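Local atomic coordinates of immunomodulatory active chitinase (Trichuris suis, PDB entry 6G9C), a protein that probably binds and hydrolyses chitin as a secreted family 18 glycosidase, and displays immunomodulatory properties in inflammatory lung disease. Residues F76-F81 against V137-Q142; L107-W112 against A117-M122; P235-K240 against I354-Q359. All blocks are in the same frame, centred on the assembly; numbering follows the deposited sequence.

In the fold
All three contacts belong to the TIM barrel of a family 18 chitinase. Contacts 1 and 2 are neighbours, their centres 13 Å apart: contact 2 is nested within the chain loop that contact 1 closes, and Phe139 CD2 of the first meets Leu107 CD2 of the second at 3.5 Å. A further join is made by Phe76 CD1 and Met122 CB, 3.5 Å apart. Contact 3 lies across the centre of the chain, its centre about 38 Å from that of contact 1 and 31 Å from that of contact 2. Contact 2 includes the SxGG motif on barrel strand 104-110, next to strand 147-151, which leads into the DxxDxDxE motif of the family's active site, whereas contacts 1 and 3 join outer helices to neighbouring loops and strands.

Contact 1. Residues F76-F81 against V137-Q142; sequences FTVDQF and VSFLQQ
Phe139, on helix 126-142 of the TIM barrel, lays its ring against the short strand 78-79, which pairs antiparallel with barrel strand 64-72. The CA atoms of Val78 and Phe139 are 6.8 Å apart, a spacing that the flat ring of phenylalanine fills. Because CG is anti to the backbone N (chi1 -166°), the ring reaches away from the helix. Its CB starts 4.2 Å from Val78 CG1, and the same methyl then sits over one ring face, 4.3 Å from the centroid and 25° off the normal, a CH-pi contact. Beta-branched Val78 offers this compact methyl from a strand without needing a longer chain. Further out, the ring follows the backbone: CD1 lies by Val78 O, CE1 is 3.7 Å from Asp79 CA, and CZ reaches Gln80 N at 3.5 Å. The Asp79 carboxylate crosses the ring at about a right angle, with OD1 3.8 Å from CE1. Gln80 turns its amide elsewhere, OE1 accepting a bond from Ile86 N. Gln80 N itself donates to Asp79 OD1 at 2.8 Å, approaching from above the carboxylate plane.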
loop_
_atom_site.group_PDB
_atom_site.type_symbol
_atom_site.label_atom_id
_atom_site.label_comp_id
_atom_site.label_asym_id
_atom_site.label_seq_id
_atom_site.Cartn_x
_atom_site.Cartn_y
_atom_site.Cartn_z
ATOM N N PHE A 76 13.657 6.714 25.257
ATOM C CA PHE A 76 14.021 5.619 24.342
ATOM C C PHE A 76 12.851 5.159 23.479
ATOM O O PHE A 76 12.977 4.129 22.794
ATOM C CB PHE A 76 14.610 4.405 25.080
ATOM C CG PHE A 76 15.671 4.768 26.094
ATOM C CD1 PHE A 76 16.656 5.699 25.779
ATOM C CD2 PHE A 76 15.681 4.183 27.349
ATOM C CE1 PHE A 76 17.630 6.038 26.703
ATOM C CE2 PHE A 76 16.657 4.520 28.275
ATOM C CZ PHE A 76 17.629 5.453 27.948
ATOM N N THR A 77 11.724 5.866 23.480
ATOM C CA THR A 77 10.639 5.534 22.567
ATOM C C THR A 77 10.829 6.244 21.222
ATOM O O THR A 77 11.575 7.219 21.106
ATOM C CB THR A 77 9.284 5.900 23.177
ATOM O OG1 THR A 77 9.235 7.309 23.422
ATOM C CG2 THR A 77 9.049 5.142 24.493
ATOM N N VAL A 78 10.152 5.728 20.194
ATOM C CA VAL A 78 10.290 6.208 18.820
ATOM C C VAL A 78 9.056 7.014 18.434
ATOM O O VAL A 78 7.933 6.667 18.817
ATOM C CB VAL A 78 10.503 5.038 17.840
ATOM C CG1 VAL A 78 10.572 5.551 16.391
ATOM C CG2 VAL A 78 11.768 4.286 18.188
ATOM N N ASP A 79 9.267 8.077 17.653
ATOM C CA ASP A 79 8.171 8.917 17.191
ATOM C C ASP A 79 8.591 9.659 15.928
ATOM O O ASP A 79 9.767 9.677 15.541
ATOM C CB ASP A 79 7.735 9.906 18.272
ATOM C CG ASP A 79 6.271 10.279 18.158
ATOM O OD1 ASP A 79 5.624 9.870 17.164
ATOM O OD2 ASP A 79 5.769 10.972 19.068
ATOM N N GLN A 80 7.601 10.275 15.285
ATOM C CA GLN A 80 7.875 11.080 14.103
ATOM C C GLN A 80 8.700 12.300 14.488
ATOM O O GLN A 80 8.625 12.806 15.614
ATOM C CB GLN A 80 6.569 11.523 13.439
ATOM C CG GLN A 80 5.732 12.435 14.313
ATOM C CD GLN A 80 4.541 13.022 13.581
ATOM O OE1 GLN A 80 4.257 12.659 12.440
ATOM N NE2 GLN A 80 3.844 13.940 14.234
ATOM N N PHE A 81 9.509 12.759 13.550
ATOM C CA PHE A 81 10.313 13.944 13.798
ATOM C C PHE A 81 9.612 15.203 13.309
ATOM O O PHE A 81 9.532 16.196 14.041
ATOM C CB PHE A 81 11.682 13.797 13.131
ATOM C CG PHE A 81 12.722 14.711 13.697
ATOM C CD1 PHE A 81 12.722 16.060 13.383
ATOM C CD2 PHE A 81 13.690 14.226 14.555
ATOM C CE1 PHE A 81 13.677 16.907 13.912
ATOM C CE2 PHE A 81 14.644 15.067 15.088
ATOM C CZ PHE A 81 14.640 16.409 14.766
ATOM N N VAL A 137 9.215 -1.396 16.928
ATOM C CA VAL A 137 8.441 -2.387 16.182
ATOM C C VAL A 137 7.004 -1.922 16.016
ATOM O O VAL A 137 6.417 -2.033 14.924
ATOM C CB VAL A 137 8.527 -3.761 16.870
ATOM C CG1 VAL A 137 7.303 -4.583 16.554
ATOM C CG2 VAL A 137 9.773 -4.480 16.415
ATOM N N SER A 138 6.434 -1.348 17.078
ATOM C CA SER A 138 5.086 -0.797 16.988
ATOM C C SER A 138 5.026 0.339 15.973
ATOM O O SER A 138 4.118 0.387 15.136
ATOM C CB SER A 138 4.618 -0.322 18.363
ATOM O OG SER A 138 4.585 -1.402 19.283
ATOM N N PHE A 139 5.996 1.257 16.026
ATOM C CA PHE A 139 5.992 2.401 15.119
ATOM C C PHE A 139 6.134 1.955 13.672
ATOM O O PHE A 139 5.471 2.498 12.781
ATOM C CB PHE A 139 7.121 3.370 15.488
ATOM C CG PHE A 139 6.998 4.725 14.846
ATOM C CD1 PHE A 139 6.188 5.702 15.403
ATOM C CD2 PHE A 139 7.703 5.025 13.682
ATOM C CE1 PHE A 139 6.081 6.963 14.812
ATOM C CE2 PHE A 139 7.600 6.282 13.080
ATOM C CZ PHE A 139 6.790 7.251 13.641
ATOM N N LEU A 140 6.998 0.966 13.423
ATOM C CA LEU A 140 7.208 0.472 12.066
ATOM C C LEU A 140 5.929 -0.127 11.500
ATOM O O LEU A 140 5.516 0.208 10.382
ATOM C CB LEU A 140 8.337 -0.561 12.048
ATOM C CG LEU A 140 9.765 -0.041 12.282
ATOM C CD1 LEU A 140 10.734 -1.207 12.479
ATOM C CD2 LEU A 140 10.233 0.911 11.159
ATOM N N GLN A 141 5.280 -1.015 12.265
ATOM C CA GLN A 141 4.097 -1.696 11.748
ATOM C C GLN A 141 2.903 -0.753 11.660
ATOM O O GLN A 141 2.108 -0.848 10.717
ATOM C CB GLN A 141 3.752 -2.924 12.602
ATOM C CG GLN A 141 4.761 -4.069 12.475
ATOM C CD GLN A 141 4.102 -5.447 12.320
ATOM O OE1 GLN A 141 3.163 -5.786 13.040
ATOM N NE2 GLN A 141 4.614 -6.250 11.388
ATOM N N GLN A 142 2.758 0.168 12.624
ATOM C CA GLN A 142 1.652 1.119 12.561
ATOM C C GLN A 142 1.728 1.968 11.297
ATOM O O GLN A 142 0.694 2.367 10.756
ATOM C CB GLN A 142 1.642 2.030 13.792
ATOM C CG GLN A 142 1.206 1.347 15.101
ATOM C CD GLN A 142 1.615 2.123 16.360
ATOM O OE1 GLN A 142 2.398 3.078 16.307
ATOM N NE2 GLN A 142 1.087 1.698 17.504
#

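Contact 2. Residues L107-W112 against A117-M122; sequences LSLGGW and ATFKKM
Gly110, near the end of barrel strand 104-110, faces Phe119 of the short helix 117-122 with their CA atoms 8.3 Å apart, the aromatic ring bridging the gap. The glycine has phi 115° and psi -123°, a conformation in which a side chain would collide with the carbonyl O before it, so the bare CA suits this bend. The same bareness admits the ring: Phe119 CE2 comes to 3.6 Å from Gly110 CA. The approach is made by the ring edge, near its plane, and Leu109 O lies at that edge too, 3.8 Å from CZ. Phe119 holds CG anti to its own carbonyl carbon (chi1 -87°), which sends the ring from the helix toward the strand. Leu109 slides past it in the opposite direction, its CD2 touching Phe119 CE1 at 4.2 Å while its CG lies by CZ, an apolar contact at the outer end of the ring. Met122, one turn further along the helix, brings CE to the ring edge in plane. Beyond the two segments, Trp152 stacks on Phe119 and Leu150 packs against it, while Ser108 OG hydrogen-bonds Asp149 OD2. The sequence Ser108-Leu109-Gly110-Gly111 matches the SxGG motif found on the third barrel strand of family 18 chitinases, beside strand 147-151, which leads into the DxxDxDxE motif, with Asp149 and Asp151 on the strand and Glu153 just after it.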
loop_
_atom_site.group_PDB
_atom_site.type_symbol
_atom_site.label_atom_id
_atom_site.label_comp_id
_atom_site.label_asym_id
_atom_site.label_seq_id
_atom_site.Cartn_x
_atom_site.Cartn_y
_atom_site.Cartn_z
ATOM N N LEU A 107 12.545 2.855 7.551
ATOM C CA LEU A 107 12.645 4.031 8.403
ATOM C C LEU A 107 14.050 4.119 8.981
ATOM O O LEU A 107 14.530 3.157 9.587
ATOM C CB LEU A 107 11.618 3.962 9.538
ATOM C CG LEU A 107 11.573 5.161 10.495
ATOM C CD1 LEU A 107 11.230 6.460 9.712
ATOM C CD2 LEU A 107 10.562 4.896 11.607
ATOM N N SER A 108 14.698 5.271 8.805
ATOM C CA SER A 108 16.026 5.513 9.358
ATOM C C SER A 108 15.932 6.284 10.665
ATOM O O SER A 108 15.058 7.137 10.843
ATOM C CB SER A 108 16.900 6.293 8.361
ATOM O OG SER A 108 17.209 5.506 7.216
ATOM N N LEU A 109 16.851 5.967 11.589
ATOM C CA LEU A 109 16.919 6.598 12.898
ATOM C C LEU A 109 18.356 7.014 13.181
ATOM O O LEU A 109 19.285 6.219 13.011
ATOM C CB LEU A 109 16.418 5.650 13.998
ATOM C CG LEU A 109 16.326 6.311 15.358
ATOM C CD1 LEU A 109 15.204 7.341 15.328
ATOM C CD2 LEU A 109 16.064 5.255 16.439
ATOM N N GLY A 110 18.532 8.249 13.628
ATOM C CA GLY A 110 19.856 8.723 13.971
ATOM C C GLY A 110 20.294 9.846 13.054
ATOM O O GLY A 110 19.614 10.871 12.953
ATOM N N GLY A 111 21.423 9.664 12.382
ATOM C CA GLY A 111 22.015 10.723 11.587
ATOM C C GLY A 111 22.971 11.572 12.408
ATOM O O GLY A 111 23.101 11.430 13.627
ATOM N N TRP A 112 23.638 12.497 11.715
ATOM C CA TRP A 112 24.719 13.263 12.335
ATOM C C TRP A 112 24.200 14.193 13.427
ATOM O O TRP A 112 24.756 14.238 14.530
ATOM C CB TRP A 112 25.477 14.062 11.264
ATOM C CG TRP A 112 26.643 14.820 11.833
ATOM C CD1 TRP A 112 26.723 16.170 12.054
ATOM C CD2 TRP A 112 27.886 14.266 12.279
ATOM N NE1 TRP A 112 27.945 16.486 12.605
ATOM C CE2 TRP A 112 28.677 15.336 12.748
ATOM C CE3 TRP A 112 28.409 12.968 12.321
ATOM C CZ2 TRP A 112 29.964 15.145 13.254
ATOM C CZ3 TRP A 112 29.687 12.782 12.824
ATOM C CH2 TRP A 112 30.450 13.863 13.283
ATOM N N ALA A 117 24.349 10.789 22.311
ATOM C CA ALA A 117 24.093 10.736 23.752
ATOM C C ALA A 117 22.960 9.770 24.090
ATOM O O ALA A 117 23.096 8.917 24.982
ATOM C CB ALA A 117 23.774 12.131 24.286
ATOM N N THR A 118 21.826 9.899 23.400
ATOM C CA THR A 118 20.694 9.025 23.697
ATOM C C THR A 118 20.961 7.595 23.239
ATOM O O THR A 118 20.634 6.645 23.960
ATOM C CB THR A 118 19.419 9.566 23.053
ATOM O OG1 THR A 118 19.258 10.942 23.414
ATOM C CG2 THR A 118 18.193 8.772 23.538
ATOM N N PHE A 119 21.547 7.422 22.046
ATOM C CA PHE A 119 21.910 6.078 21.592
ATOM C C PHE A 119 22.744 5.357 22.646
ATOM O O PHE A 119 22.478 4.197 22.981
ATOM C CB PHE A 119 22.690 6.141 20.279
ATOM C CG PHE A 119 21.830 6.152 19.040
ATOM C CD1 PHE A 119 20.803 5.235 18.872
ATOM C CD2 PHE A 119 22.072 7.074 18.032
ATOM C CE1 PHE A 119 20.026 5.241 17.721
ATOM C CE2 PHE A 119 21.299 7.090 16.871
ATOM C CZ PHE A 119 20.271 6.170 16.716
ATOM N N LYS A 120 23.758 6.050 23.181
ATOM C CA LYS A 120 24.672 5.456 24.156
ATOM C C LYS A 120 23.928 4.954 25.383
ATOM O O LYS A 120 24.210 3.861 25.889
ATOM C CB LYS A 120 25.728 6.488 24.571
ATOM C CG LYS A 120 26.846 6.695 23.571
ATOM C CD LYS A 120 27.830 7.756 24.076
ATOM C CE LYS A 120 29.077 7.814 23.199
ATOM N NZ LYS A 120 30.018 6.686 23.462
ATOM N N LYS A 121 22.996 5.758 25.900
ATOM C CA LYS A 121 22.214 5.347 27.059
ATOM C C LYS A 121 21.258 4.214 26.701
ATOM O O LYS A 121 21.141 3.229 27.444
ATOM C CB LYS A 121 21.440 6.539 27.627
ATOM C CG LYS A 121 22.311 7.647 28.214
ATOM C CD LYS A 121 21.459 8.701 28.899
ATOM C CE LYS A 121 22.271 9.954 29.177
ATOM N NZ LYS A 121 21.626 10.831 30.198
ATOM N N MET A 122 20.568 4.340 25.565
ATOM C CA MET A 122 19.574 3.342 25.169
ATOM C C MET A 122 20.196 1.956 25.019
ATOM O O MET A 122 19.593 0.951 25.405
ATOM C CB MET A 122 18.906 3.768 23.859
ATOM C CG MET A 122 17.856 2.790 23.345
ATOM S SD MET A 122 18.553 1.539 22.261
ATOM C CE MET A 122 18.625 2.483 20.718
#

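Contact 3. Residues P235-K240 against I354-Q359; sequences PLYSRK and INWIKQ
Leu236 and Tyr237, consecutive residues of an irregular loop, approach the same side of the Trp356 indole, but in different ways. Leu236 comes down on the ring: CD1 stands 3.9 Å above the plane, offset toward the rim, with CD2 of Trp356 as its nearest atom. Measured to the five-membered ring, the methyl is 4.2 Å from the centroid and 23° off the normal, a CH-pi contact over the face. Tyr237 presents an edge instead. Its ring is perpendicular to the indole, the planes at 90° and the tyrosine and five-membered-ring centroids 5.8 Å apart, in an offset edge-to-face pair. The phenol end does the touching, with Tyr237 OH 3.7 Å from Trp356 CD1, while the two side chains run past each other in opposite directions. Leucine and tyrosine are also fitted to one another, since Leu236 CG lies over the centre of the Tyr237 ring, 3.7 Å above its plane. One branched side chain thus packs against two aromatic surfaces, a task suited to leucine, whose methyls diverge from CG.

Trp356 reaches the loop because CG is anti to the backbone N (chi1 175°), carrying the broad indole away from helix 347-360. The span is wide, with the CA atoms of Leu236 and Trp356 8.9 Å apart, which matches the size of tryptophan. Val251 and Ser255 of helix 251-261 also touch the indole, and Tyr362 also meets it. The Leu236 backbone is hydrogen-bonded to those of Glu252 and Ser330. The cluster ties the loop that follows barrel strand 214-218 to the helix preceding strand 364-368, an aromatic and aliphatic join on the outer, helical layer of a TIM barrel.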
loop_
_atom_site.group_PDB
_atom_site.type_symbol
_atom_site.label_atom_id
_atom_site.label_comp_id
_atom_site.label_asym_id
_atom_site.label_seq_id
_atom_site.Cartn_x
_atom_site.Cartn_y
_atom_site.Cartn_z
ATOM N N PRO A 235 36.354 10.786 -2.841
ATOM C CA PRO A 235 37.211 10.315 -3.929
ATOM C C PRO A 235 37.050 8.822 -4.110
ATOM O O PRO A 235 36.955 8.070 -3.136
ATOM C CB PRO A 235 38.625 10.669 -3.454
ATOM C CG PRO A 235 38.536 10.655 -1.949
ATOM C CD PRO A 235 37.114 11.055 -1.596
ATOM N N LEU A 236 37.011 8.394 -5.372
ATOM C CA LEU A 236 36.973 6.963 -5.650
ATOM C C LEU A 236 38.296 6.304 -5.281
ATOM O O LEU A 236 38.308 5.244 -4.643
ATOM C CB LEU A 236 36.638 6.709 -7.124
ATOM C CG LEU A 236 36.626 5.233 -7.548
ATOM C CD1 LEU A 236 35.677 4.427 -6.664
ATOM C CD2 LEU A 236 36.244 5.098 -9.018
ATOM N N TYR A 237 39.419 6.922 -5.660
ATOM C CA TYR A 237 40.742 6.419 -5.327
ATOM C C TYR A 237 41.552 7.484 -4.606
ATOM O O TYR A 237 41.254 8.679 -4.675
ATOM C CB TYR A 237 41.538 5.999 -6.567
ATOM C CG TYR A 237 40.802 5.145 -7.560
ATOM C CD1 TYR A 237 40.601 3.791 -7.326
ATOM C CD2 TYR A 237 40.338 5.686 -8.759
ATOM C CE1 TYR A 237 39.947 3.001 -8.250
ATOM C CE2 TYR A 237 39.684 4.905 -9.688
ATOM C CZ TYR A 237 39.491 3.565 -9.428
ATOM O OH TYR A 237 38.840 2.782 -10.350
ATOM N N SER A 238 42.623 7.034 -3.955
ATOM C CA SER A 238 43.581 7.948 -3.356
ATOM C C SER A 238 44.383 8.668 -4.439
ATOM O O SER A 238 44.500 8.209 -5.577
ATOM C CB SER A 238 44.537 7.197 -2.432
ATOM O OG SER A 238 45.288 6.254 -3.170
ATOM N N ARG A 239 44.939 9.814 -4.066
ATOM C CA ARG A 239 45.768 10.615 -4.956
ATOM C C ARG A 239 47.204 10.602 -4.454
ATOM O O ARG A 239 47.451 10.536 -3.248
ATOM C CB ARG A 239 45.263 12.057 -5.038
ATOM C CG ARG A 239 43.756 12.201 -4.980
ATOM C CD ARG A 239 43.368 13.671 -4.901
ATOM N NE ARG A 239 43.755 14.415 -6.100
ATOM C CZ ARG A 239 44.654 15.398 -6.129
ATOM N NH1 ARG A 239 45.283 15.773 -5.017
ATOM N NH2 ARG A 239 44.922 16.014 -7.277
ATOM N N LYS A 240 48.149 10.658 -5.396
ATOM C CA LYS A 240 49.564 10.621 -5.026
ATOM C C LYS A 240 49.929 11.743 -4.062
ATOM O O LYS A 240 50.854 11.589 -3.257
ATOM C CB LYS A 240 50.442 10.693 -6.277
ATOM C CG LYS A 240 50.859 9.335 -6.817
ATOM C CD LYS A 240 51.710 9.471 -8.070
ATOM C CE LYS A 240 50.892 10.010 -9.233
ATOM N NZ LYS A 240 49.801 9.073 -9.630
ATOM N N ILE A 354 29.901 3.785 -10.117
ATOM C CA ILE A 354 28.921 2.711 -10.285
ATOM C C ILE A 354 29.472 1.598 -11.171
ATOM O O ILE A 354 29.203 0.412 -10.938
ATOM C CB ILE A 354 27.601 3.287 -10.830
ATOM C CG1 ILE A 354 27.015 4.268 -9.811
ATOM C CG2 ILE A 354 26.589 2.172 -11.125
ATOM C CD1 ILE A 354 25.796 5.004 -10.297
ATOM N N ASN A 355 30.227 1.954 -12.217
ATOM C CA ASN A 355 30.894 0.931 -13.017
ATOM C C ASN A 355 31.955 0.207 -12.197
ATOM O O ASN A 355 32.167 -0.999 -12.371
ATOM C CB ASN A 355 31.518 1.554 -14.267
ATOM C CG ASN A 355 30.506 1.786 -15.371
ATOM O OD1 ASN A 355 29.739 0.893 -15.730
ATOM N ND2 ASN A 355 30.503 2.990 -15.918
ATOM N N TRP A 356 32.623 0.927 -11.292
ATOM C CA TRP A 356 33.576 0.289 -10.389
ATOM C C TRP A 356 32.883 -0.708 -9.452
ATOM O O TRP A 356 33.381 -1.820 -9.238
ATOM C CB TRP A 356 34.318 1.359 -9.587
ATOM C CG TRP A 356 35.229 0.802 -8.541
ATOM C CD1 TRP A 356 36.517 0.385 -8.710
ATOM C CD2 TRP A 356 34.918 0.598 -7.158
ATOM N NE1 TRP A 356 37.029 -0.066 -7.516
ATOM C CE2 TRP A 356 36.067 0.058 -6.546
ATOM C CE3 TRP A 356 33.783 0.828 -6.377
ATOM C CZ2 TRP A 356 36.112 -0.262 -5.192
ATOM C CZ3 TRP A 356 33.830 0.504 -5.028
ATOM C CH2 TRP A 356 34.985 -0.030 -4.451
ATOM N N ILE A 357 31.738 -0.319 -8.877
ATOM C CA ILE A 357 30.968 -1.232 -8.023
ATOM C C ILE A 357 30.760 -2.563 -8.731
ATOM O O ILE A 357 30.941 -3.641 -8.148
ATOM C CB ILE A 357 29.618 -0.605 -7.633
ATOM C CG1 ILE A 357 29.798 0.608 -6.727
ATOM C CG2 ILE A 357 28.710 -1.634 -6.938
ATOM C CD1 ILE A 357 28.471 1.321 -6.483
ATOM N N LYS A 358 30.385 -2.505 -10.010
ATOM C CA LYS A 358 30.152 -3.732 -10.761
ATOM C C LYS A 358 31.452 -4.498 -10.979
ATOM O O LYS A 358 31.476 -5.732 -10.889
ATOM C CB LYS A 358 29.482 -3.399 -12.097
ATOM C CG LYS A 358 28.664 -4.529 -12.684
ATOM C CD LYS A 358 28.252 -4.242 -14.112
ATOM C CE LYS A 358 27.422 -2.979 -14.197
ATOM N NZ LYS A 358 26.780 -2.848 -15.535
ATOM N N GLN A 359 32.545 -3.782 -11.252
ATOM C CA GLN A 359 33.815 -4.445 -11.528
ATOM C C GLN A 359 34.303 -5.227 -10.316
ATOM O O GLN A 359 34.804 -6.348 -10.453
ATOM C CB GLN A 359 34.858 -3.413 -11.954
ATOM C CG GLN A 359 36.257 -3.973 -12.193
ATOM C CD GLN A 359 37.308 -2.877 -12.306
ATOM O OE1 GLN A 359 37.760 -2.547 -13.402
ATOM N NE2 GLN A 359 37.698 -2.307 -11.169
#